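Local coordinates for walker-Type ATPase (Pyrococcus abyssi, PDB 2QEN), which probably binds and hydrolyses ATP as an archaeal Walker-type P-loop ATPase, though its cellular role is unknown, at residues Y31-L36 with R193-V198; N296-I301 with N335-A340. The protein carries 1 engineered substitution. All coordinates share one frame; numbering follows the deposited sequence.

Interaction 1. Residues Y31-L36 with R193-V198; sequences YPLTLL and RIAGEV
In the parallel sheet of the P-loop ATPase domain, strand 33-37, which runs into the Walker A loop, pairs with strand 196-199 at the sheet's edge. Over residues 33-36 and 196-198 the two run parallel, 24° apart, and three backbone bonds zip them together. Gly196 N gives its hydrogen to Leu33 O in the plane of that carbonyl. Leu35 N then reaches Gly196 O at 2.7 Å, coming in above the carbonyl plane. The straightest is Val198 N to Leu35 O, 2.8 Å with 177° at the hydrogen, and it meets the oxygen almost along the C=O axis.

Before the strand begins, the Tyr31 ring lies with one face over the Ala195-Gly196 peptide; Gly196 has no side chain, so the ring comes straight down on its backbone, with Tyr31 CD2 3.5 Å from Gly196 CA. Further along the ring, Tyr31 CE1 touches Ile194 CG2 at 3.7 Å.

On the sheet face bearing Thr34 and Val198, Leu36 has CG anti to its backbone N (chi1 -175°); the side chains of Leu36 and Val198 cross obliquely, with Leu36 CD1 3.6 Å from Val198 CG1. Leu35 and Glu197 share the other face, and Leu35 CG also lies 4.0 Å from Ala195 CB, just before the bridged pairs.

Helix 18-30 covers the Thr34 face, where Ser27 hydrogen-bonds Thr34 OG1, and helix 174-181 packs on Leu35 and Glu197. Strand 165-171 hydrogen-bonds the other edge of strand 33-37.

Interaction 2. Residues N296-I301 with N335-A340; sequences NRWSLI and NTYKIA
Tyr337 holds CG beside its backbone N and anti to the carbonyl carbon (chi1 -50°), which carries the ring along the start of helix 298-307. Trp298, with CG anti to its own N (chi1 -177°), extends its indole alongside that ring, the two side chains pointing the same way. They meet at their rims: Tyr337 OH lies in the plane of the indole, 3.8 Å from Trp298 CE3, while the backbone N of Trp298 sits at the edge of the phenol ring. A hydrogen bond from Trp298 NE1 to Glu314 OE2 helps fix the turn of the indole. Ile301 comes across at about a right angle and puts CD1 3.8 Å from Tyr337 CD2.

Behind the ring a single direct backbone bond ties the segments: Tyr337 N donates to Asn296 O at 2.9 Å, in the plane of the acceptor carbonyl. Asn296 has CG in the crowded position between N and carbonyl carbon and lies beside Thr336, its ND2 3.7 Å from Thr336 CG2. The same ND2 donates to a water that in turn donates to Tyr337 O at 2.6 Å, so Tyr337 is gripped through both its N and its O. A second water accepts from Trp298 N in the first turn of the helix and donates to Asn335 OD1.

Arg297, the N-cap residue, bends at chi3 (-86°), so its guanidinium folds back with one face over Asn296 CG and brings NH1 3.1 Å from Thr336 OG1.

Leu321 of helix 314-326 and Ile291 of helix 282-292 also touch Tyr337. Such packing of a two-stranded antiparallel hairpin against the helical bundle is typical of a winged helix-turn-helix domain, consistent with the MCM C-terminal family; strand 336-339 would be the second strand of the wing.

In the fold
The two contacts lie in different family regions, the ATPase domain and the winged-helix region, and do not touch: their centres are about 31 Å apart and their nearest atoms about 14 Å. Interaction 1 is largely buried and joins strand to strand inside the ATPase sheet, with the side chain of Leu36 about 7 Å from the bound ADP, so it adjoins the nucleotide site. Interaction 2 is only partly buried, away from that site, and joins a helix start to a hairpin strand. Their chemistry follows: regular backbone bonding, aliphatic packing and the face of Tyr31 over a peptide in the first, against one direct backbone bond, water bridges and the rim contacts of Tyr337 in the second.

Interaction 1. Residues Y31-L36 with R193-V198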
# COMPACT_ATOMS: atom_id res chain seq x y z
N TYR A 31 -3.45 15.60 -13.10
CA TYR A 31 -2.00 15.48 -12.93
C TYR A 31 -1.47 14.26 -13.67
O TYR A 31 -2.15 13.24 -13.71
CB TYR A 31 -1.63 15.34 -11.43
CG TYR A 31 -2.17 16.44 -10.55
CD1 TYR A 31 -1.55 17.69 -10.50
CD2 TYR A 31 -3.32 16.25 -9.80
CE1 TYR A 31 -2.06 18.71 -9.71
CE2 TYR A 31 -3.84 17.25 -9.00
CZ TYR A 31 -3.20 18.48 -8.95
OH TYR A 31 -3.72 19.48 -8.16
N PRO A 32 -0.27 14.36 -14.26
CA PRO A 32 0.39 13.19 -14.87
C PRO A 32 0.78 12.11 -13.84
O PRO A 32 0.88 10.91 -14.18
CB PRO A 32 1.64 13.80 -15.54
CG PRO A 32 1.34 15.28 -15.67
CD PRO A 32 0.53 15.59 -14.44
N LEU A 33 0.99 12.54 -12.60
CA LEU A 33 1.46 11.69 -11.53
C LEU A 33 0.49 11.78 -10.33
O LEU A 33 0.13 12.88 -9.89
CB LEU A 33 2.85 12.18 -11.08
CG LEU A 33 3.98 11.26 -10.60
CD1 LEU A 33 4.91 12.03 -9.67
CD2 LEU A 33 3.52 9.99 -9.95
N THR A 34 0.10 10.62 -9.80
CA THR A 34 -0.87 10.53 -8.68
C THR A 34 -0.28 9.62 -7.60
O THR A 34 0.31 8.59 -7.92
CB THR A 34 -2.22 9.96 -9.19
OG1 THR A 34 -2.82 10.92 -10.07
CG2 THR A 34 -3.21 9.66 -8.06
N LEU A 35 -0.41 10.02 -6.34
CA LEU A 35 -0.02 9.16 -5.22
C LEU A 35 -1.26 8.58 -4.54
O LEU A 35 -2.19 9.31 -4.19
CB LEU A 35 0.87 9.92 -4.20
CG LEU A 35 1.95 10.86 -4.73
CD1 LEU A 35 2.73 11.53 -3.61
CD2 LEU A 35 2.90 10.14 -5.70
N LEU A 36 -1.27 7.26 -4.37
CA LEU A 36 -2.35 6.61 -3.65
C LEU A 36 -1.85 6.15 -2.28
O LEU A 36 -1.00 5.27 -2.18
CB LEU A 36 -2.93 5.45 -4.47
CG LEU A 36 -4.15 4.75 -3.88
CD1 LEU A 36 -5.38 5.62 -4.09
CD2 LEU A 36 -4.34 3.38 -4.53
N ARG A 193 7.57 19.44 -9.51
CA ARG A 193 6.51 18.75 -10.24
C ARG A 193 5.44 18.29 -9.26
O ARG A 193 5.75 17.61 -8.28
CB ARG A 193 7.09 17.61 -11.08
CG ARG A 193 7.70 18.10 -12.40
CD ARG A 193 8.64 17.07 -12.99
NE ARG A 193 9.40 17.60 -14.13
CZ ARG A 193 10.64 18.09 -14.05
NH1 ARG A 193 11.27 18.16 -12.89
NH2 ARG A 193 11.24 18.53 -15.15
N ILE A 194 4.20 18.68 -9.53
CA ILE A 194 3.09 18.44 -8.61
C ILE A 194 2.35 17.14 -8.93
O ILE A 194 1.96 16.89 -10.08
CB ILE A 194 2.11 19.66 -8.55
CG1 ILE A 194 2.86 20.91 -8.07
CG2 ILE A 194 0.96 19.38 -7.61
CD1 ILE A 194 2.11 22.22 -8.29
N ALA A 195 2.17 16.32 -7.89
CA ALA A 195 1.44 15.06 -7.97
C ALA A 195 0.10 15.17 -7.25
O ALA A 195 -0.01 15.82 -6.23
CB ALA A 195 2.27 13.91 -7.37
N GLY A 196 -0.93 14.53 -7.80
CA GLY A 196 -2.20 14.40 -7.08
C GLY A 196 -2.03 13.44 -5.91
O GLY A 196 -1.09 12.63 -5.89
N GLU A 197 -2.91 13.54 -4.93
CA GLU A 197 -2.86 12.66 -3.77
C GLU A 197 -4.25 12.16 -3.47
O GLU A 197 -5.18 12.96 -3.24
CB GLU A 197 -2.30 13.36 -2.53
CG GLU A 197 -0.80 13.62 -2.59
CD GLU A 197 -0.20 14.12 -1.29
OE1 GLU A 197 -0.92 14.20 -0.26
OE2 GLU A 197 1.00 14.44 -1.29
N VAL A 198 -4.39 10.84 -3.49
CA VAL A 198 -5.62 10.18 -3.12
C VAL A 198 -5.38 9.35 -1.85
O VAL A 198 -4.52 8.45 -1.83
CB VAL A 198 -6.19 9.36 -4.31
CG1 VAL A 198 -7.46 8.60 -3.90
CG2 VAL A 198 -6.47 10.30 -5.50

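Interaction 2. Residues N296-I301 with N335-A340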
# COMPACT_ATOMS: atom_id res chain seq x y z
N ASN A 296 2.44 6.84 25.73
CA ASN A 296 2.15 7.41 24.41
C ASN A 296 2.46 8.93 24.33
O ASN A 296 1.94 9.67 23.48
CB ASN A 296 0.68 7.13 24.09
CG ASN A 296 -0.24 7.74 25.09
OD1 ASN A 296 0.20 8.44 26.00
ND2 ASN A 296 -1.54 7.51 24.93
N ARG A 297 3.31 9.37 25.25
CA ARG A 297 3.89 10.70 25.22
C ARG A 297 5.40 10.55 25.40
O ARG A 297 5.87 9.57 25.98
CB ARG A 297 3.27 11.59 26.31
CG ARG A 297 1.90 12.15 25.89
CD ARG A 297 1.05 12.58 27.09
NE ARG A 297 0.31 11.44 27.62
CZ ARG A 297 -0.90 11.05 27.20
NH1 ARG A 297 -1.55 11.73 26.25
NH2 ARG A 297 -1.47 9.98 27.75
N TRP A 298 6.15 11.50 24.85
CA TRP A 298 7.60 11.49 24.85
C TRP A 298 8.26 11.03 26.15
O TRP A 298 9.01 10.05 26.15
CB TRP A 298 8.11 12.89 24.49
CG TRP A 298 9.60 13.01 24.38
CD1 TRP A 298 10.51 13.17 25.41
CD2 TRP A 298 10.36 13.03 23.17
NE1 TRP A 298 11.78 13.28 24.89
CE2 TRP A 298 11.72 13.20 23.53
CE3 TRP A 298 10.02 12.92 21.81
CZ2 TRP A 298 12.75 13.25 22.57
CZ3 TRP A 298 11.05 12.97 20.86
CH2 TRP A 298 12.40 13.13 21.25
N SER A 299 8.02 11.76 27.23
CA SER A 299 8.62 11.42 28.53
C SER A 299 8.12 10.08 29.06
O SER A 299 8.85 9.38 29.75
CB SER A 299 8.35 12.51 29.58
OG SER A 299 6.96 12.65 29.78
N LEU A 300 6.87 9.73 28.75
CA LEU A 300 6.32 8.43 29.17
C LEU A 300 7.11 7.28 28.54
O LEU A 300 7.47 6.33 29.23
CB LEU A 300 4.83 8.32 28.83
CG LEU A 300 3.82 9.19 29.60
CD1 LEU A 300 2.40 9.05 29.02
CD2 LEU A 300 3.82 8.94 31.12
N ILE A 301 7.39 7.42 27.24
CA ILE A 301 8.15 6.44 26.45
C ILE A 301 9.58 6.33 26.95
O ILE A 301 10.08 5.23 27.19
CB ILE A 301 8.18 6.80 24.93
CG1 ILE A 301 6.81 6.60 24.28
CG2 ILE A 301 9.24 5.95 24.19
CD1 ILE A 301 6.66 7.27 22.93
N ASN A 335 -0.38 15.96 20.30
CA ASN A 335 0.77 15.68 21.16
C ASN A 335 0.77 14.28 21.80
O ASN A 335 1.24 14.09 22.93
CB ASN A 335 0.89 16.79 22.22
CG ASN A 335 2.20 16.73 22.99
OD1 ASN A 335 3.26 16.50 22.40
ND2 ASN A 335 2.12 16.94 24.31
N THR A 336 0.24 13.30 21.07
CA THR A 336 0.11 11.93 21.54
C THR A 336 0.41 10.95 20.40
O THR A 336 -0.04 11.15 19.27
CB THR A 336 -1.30 11.68 22.11
OG1 THR A 336 -1.50 12.49 23.27
CG2 THR A 336 -1.49 10.24 22.48
N TYR A 337 1.18 9.92 20.71
CA TYR A 337 1.44 8.82 19.76
C TYR A 337 0.40 7.71 19.86
O TYR A 337 -0.06 7.35 20.95
CB TYR A 337 2.84 8.25 19.95
CG TYR A 337 3.90 9.30 19.96
CD1 TYR A 337 4.34 9.88 18.77
CD2 TYR A 337 4.45 9.75 21.16
CE1 TYR A 337 5.31 10.85 18.77
CE2 TYR A 337 5.43 10.75 21.17
CZ TYR A 337 5.86 11.28 19.97
OH TYR A 337 6.81 12.26 19.94
N LYS A 338 0.01 7.20 18.70
CA LYS A 338 -0.78 5.96 18.65
C LYS A 338 -0.37 5.03 17.54
O LYS A 338 0.06 5.45 16.46
CB LYS A 338 -2.30 6.20 18.63
CG LYS A 338 -2.79 7.47 18.00
CD LYS A 338 -3.13 8.49 19.09
CE LYS A 338 -3.33 9.89 18.51
NZ LYS A 338 -3.87 10.83 19.55
N ILE A 339 -0.51 3.74 17.81
CA ILE A 339 -0.37 2.74 16.76
C ILE A 339 -1.43 3.04 15.68
O ILE A 339 -2.62 3.19 15.99
CB ILE A 339 -0.50 1.30 17.33
CG1 ILE A 339 0.40 1.08 18.55
CG2 ILE A 339 -0.27 0.24 16.25
CD1 ILE A 339 1.89 1.28 18.35
N ALA A 340 -0.97 3.16 14.44
CA ALA A 340 -1.83 3.48 13.31
C ALA A 340 -2.95 2.45 13.09
O ALA A 340 -4.08 2.83 12.76
CB ALA A 340 -0.99 3.64 12.03
O HOH W 1 -2.01 6.13 22.18
O HOH W 2 4.77 13.90 23.61